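Local atomic coordinates of putative arylalkylamine N-Acetyltransferase 7 (PDB entry 4FD7), a protein that probably acts as an N-acetyltransferase of the CoA-binding GNAT family, moving an acetyl group from acetyl-CoA to an amine substrate. Residues 198-203 and 233-238. Sequence-based numbering, arbitrary orientation.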
ATOM      1  N   THR A 198       6.724  -7.476  -8.096  1.00 18.25           N
ATOM      2  CA  THR A 198       7.703  -8.403  -8.656  1.00 20.90           C
ATOM      3  C   THR A 198       8.747  -7.645  -9.466  1.00 20.09           C
ATOM      4  O   THR A 198       9.954  -7.842  -9.283  1.00 24.14           O
ATOM      5  CB  THR A 198       7.028  -9.488  -9.513  1.00 23.45           C
ATOM      6  OG1 THR A 198       6.337 -10.406  -8.647  1.00 23.73           O
ATOM      7  CG2 THR A 198       8.063 -10.253 -10.353  1.00 25.15           C
ATOM      8  N   ARG A 199       8.282  -6.744 -10.321  1.00 22.10           N
ATOM      9  CA  ARG A 199       9.190  -5.951 -11.143  1.00 22.41           C
ATOM     10  C   ARG A 199      10.166  -5.090 -10.322  1.00 23.79           C
ATOM     11  O   ARG A 199      11.309  -4.854 -10.747  1.00 23.91           O
ATOM     12  CB  ARG A 199       8.394  -5.153 -12.191  1.00 25.50           C
ATOM     13  CG  ARG A 199       7.678  -6.088 -13.181  1.00 29.24           C
ATOM     14  CD  ARG A 199       6.888  -5.361 -14.271  1.00 32.07           C
ATOM     15  NE  ARG A 199       6.514  -6.260 -15.369  1.00 34.76           N
ATOM     16  CZ  ARG A 199       7.321  -6.558 -16.386  1.00 37.58           C
ATOM     17  NH1 ARG A 199       8.542  -6.031 -16.434  1.00 34.25           N
ATOM     18  NH2 ARG A 199       6.918  -7.375 -17.353  1.00 35.69           N
ATOM     19  N   VAL A 200       9.742  -4.652  -9.134  1.00 21.64           N
ATOM     20  CA  VAL A 200      10.661  -3.937  -8.231  1.00 20.04           C
ATOM     21  C   VAL A 200      11.695  -4.856  -7.549  1.00 21.43           C
ATOM     22  O   VAL A 200      12.752  -4.412  -7.089  1.00 22.24           O
ATOM     23  CB  VAL A 200       9.861  -3.115  -7.196  1.00 19.06           C
ATOM     24  CG1 VAL A 200      10.748  -2.570  -6.073  1.00 20.01           C
ATOM     25  CG2 VAL A 200       9.156  -1.967  -7.905  1.00 18.98           C
ATOM     26  N   GLY A 201      11.399  -6.147  -7.502  1.00 20.37           N
ATOM     27  CA  GLY A 201      12.277  -7.084  -6.833  1.00 20.60           C
ATOM     28  C   GLY A 201      11.770  -7.645  -5.518  1.00 18.86           C
ATOM     29  O   GLY A 201      12.551  -8.232  -4.772  1.00 20.42           O
ATOM     30  N   PHE A 202      10.480  -7.469  -5.220  1.00 18.67           N
ATOM     31  CA  PHE A 202       9.875  -8.143  -4.070  1.00 16.64           C
ATOM     32  C   PHE A 202       9.823  -9.648  -4.335  1.00 17.46           C
ATOM     33  O   PHE A 202       9.613 -10.075  -5.473  1.00 19.37           O
ATOM     34  CB  PHE A 202       8.439  -7.662  -3.821  1.00 15.59           C
ATOM     35  CG  PHE A 202       8.336  -6.342  -3.111  1.00 13.89           C
ATOM     36  CD1 PHE A 202       8.489  -5.146  -3.808  1.00 16.14           C
ATOM     37  CD2 PHE A 202       8.031  -6.291  -1.757  1.00 13.37           C
ATOM     38  CE1 PHE A 202       8.365  -3.918  -3.159  1.00 15.64           C
ATOM     39  CE2 PHE A 202       7.918  -5.057  -1.093  1.00 14.78           C
ATOM     40  CZ  PHE A 202       8.077  -3.870  -1.799  1.00 14.75           C
ATOM     41  N   GLN A 203       9.994 -10.439  -3.278  1.00 15.92           N
ATOM     42  CA  GLN A 203       9.883 -11.891  -3.361  1.00 17.02           C
ATOM     43  C   GLN A 203       8.622 -12.372  -2.652  1.00 17.79           C
ATOM     44  O   GLN A 203       8.191 -11.777  -1.665  1.00 15.85           O
ATOM     45  CB  GLN A 203      11.081 -12.559  -2.687  1.00 18.44           C
ATOM     46  CG  GLN A 203      11.148 -12.286  -1.189  1.00 18.72           C
ATOM     47  CD  GLN A 203      11.776 -13.413  -0.400  1.00 21.28           C
ATOM     48  OE1 GLN A 203      11.109 -14.057   0.415  1.00 23.41           O
ATOM     49  NE2 GLN A 203      13.069 -13.646  -0.615  1.00 22.31           N
ATOM     50  N   MET A 233       4.578 -10.269   0.178  1.00 15.42           N
ATOM     51  CA  MET A 233       5.838 -10.159  -0.564  1.00 13.42           C
ATOM     52  C   MET A 233       6.807  -9.208   0.149  1.00 12.85           C
ATOM     53  O   MET A 233       6.385  -8.216   0.785  1.00 12.59           O
ATOM     54  CB  MET A 233       5.591  -9.729  -2.013  1.00 14.70           C
ATOM     55  CG  MET A 233       4.561 -10.585  -2.751  1.00 15.81           C
ATOM     56  SD  MET A 233       4.220  -9.904  -4.389  1.00 17.24           S
ATOM     57  CE  MET A 233       5.773 -10.267  -5.210  1.00 16.07           C
ATOM     58  N   SER A 234       8.101  -9.517   0.053  1.00 14.78           N
ATOM     59  CA  SER A 234       9.124  -8.750   0.777  1.00 12.63           C
ATOM     60  C   SER A 234      10.317  -8.297  -0.072  1.00 13.71           C
ATOM     61  O   SER A 234      10.711  -8.957  -1.028  1.00 14.93           O
ATOM     62  CB  SER A 234       9.603  -9.522   2.026  1.00 13.08           C
ATOM     63  OG  SER A 234      10.105 -10.806   1.708  1.00 14.72           O
ATOM     64  N   LEU A 235      10.900  -7.168   0.309  1.00 13.52           N
ATOM     65  CA  LEU A 235      12.010  -6.575  -0.431  1.00 15.77           C
ATOM     66  C   LEU A 235      13.083  -6.095   0.527  1.00 16.12           C
ATOM     67  O   LEU A 235      12.836  -5.196   1.335  1.00 16.19           O
ATOM     68  CB  LEU A 235      11.508  -5.389  -1.257  1.00 16.07           C
ATOM     69  CG  LEU A 235      12.526  -4.586  -2.068  1.00 16.48           C
ATOM     70  CD1 LEU A 235      13.055  -5.410  -3.240  1.00 21.37           C
ATOM     71  CD2 LEU A 235      11.885  -3.286  -2.544  1.00 15.80           C
ATOM     72  N   ARG A 236      14.269  -6.692   0.434  1.00 15.99           N
ATOM     73  CA  ARG A 236      15.426  -6.190   1.169  1.00 19.35           C
ATOM     74  C   ARG A 236      16.061  -5.041   0.416  1.00 22.56           C
ATOM     75  O   ARG A 236      16.358  -5.142  -0.780  1.00 21.73           O
ATOM     76  CB  ARG A 236      16.470  -7.282   1.394  1.00 23.42           C
ATOM     77  CG  ARG A 236      16.135  -8.220   2.531  1.00 20.31           C
ATOM     78  CD  ARG A 236      17.367  -9.002   2.971  1.00 21.05           C
ATOM     79  NE  ARG A 236      18.326  -8.208   3.743  1.00 17.69           N
ATOM     80  CZ  ARG A 236      19.383  -8.739   4.343  1.00 18.42           C
ATOM     81  NH1 ARG A 236      19.601 -10.045   4.245  1.00 19.36           N
ATOM     82  NH2 ARG A 236      20.218  -7.984   5.036  1.00 19.66           N
ATOM     83  N   VAL A 237      16.255  -3.934   1.118  1.00 22.99           N
ATOM     84  CA  VAL A 237      16.809  -2.755   0.499  1.00 23.13           C
ATOM     85  C   VAL A 237      18.263  -2.680   0.922  1.00 26.41           C
ATOM     86  O   VAL A 237      18.774  -3.626   1.524  1.00 29.91           O
ATOM     87  CB  VAL A 237      16.028  -1.499   0.885  1.00 22.16           C
ATOM     88  CG1 VAL A 237      14.532  -1.743   0.650  1.00 18.09           C
ATOM     89  CG2 VAL A 237      16.279  -1.131   2.341  1.00 21.01           C
ATOM     90  N   ASP A 238      18.942  -1.611   0.592  1.00 28.29           N
ATOM     91  CA  ASP A 238      20.332  -1.482   0.995  1.00 29.36           C
ATOM     92  C   ASP A 238      21.159  -2.659   0.490  1.00 30.66           C
ATOM     93  O   ASP A 238      21.050  -3.052  -0.670  1.00 30.25           O
ATOM     94  CB  ASP A 238      20.408  -1.347   2.520  1.00 28.16           C
ATOM     95  CG  ASP A 238      20.666  -2.644   3.186  1.00 29.15           C
ATOM     96  OD1 ASP A 238      21.762  -3.162   2.957  1.00 32.50           O
ATOM     97  OD2 ASP A 238      19.800  -3.138   3.918  1.00 26.34           O
TER
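F202 presents one ring face to L235 where helix 191-200 of the GNAT fold gives way to strand 203-209, which pairs antiparallel with the central strand 229-236 of the C-terminal three-stranded sheet. L235 CB stands 3.5 Å from the ring centroid, 9° off the ring normal, a CH-pi contact in which the flat ring offers its face to the CB methylene. Leucine's branch supplies two methyls that part: CD2 lies 3.8 Å from V200 CG1 and also meets F202 CE1, while CD1 rests on the G201 carbonyl. This side is tight, backed by R172 and I173 of helix 172-179 and by F188, whose ring meets that of F202 edge-to-face. G201 ends the helix in a Schellman motif; at its positive phi a CB would jam against the carbonyl O of V200, so glycine fits. Q203 and S234 then form a hydrogen-bonded antiparallel pair: Q203 N to S234 O is nearly straight (167°), and S234 N returns a 2.8 Å bond to Q203 O. On the solvent side of this pair the contact thins: exposed Q203 lays its CG 3.4 Å from S234 OG, and its amide suits this polar surface, OE1 bonding weakly to R141. Buried S234 OG is held by D205 and Y142. M233 is buried too, CB against F202 CB, but its long, unbranched side chain, bent at chi3 (70°), brings CE to 3.5 Å from OG1 of exposed T198, a hydroxyl bonded to Q194 O.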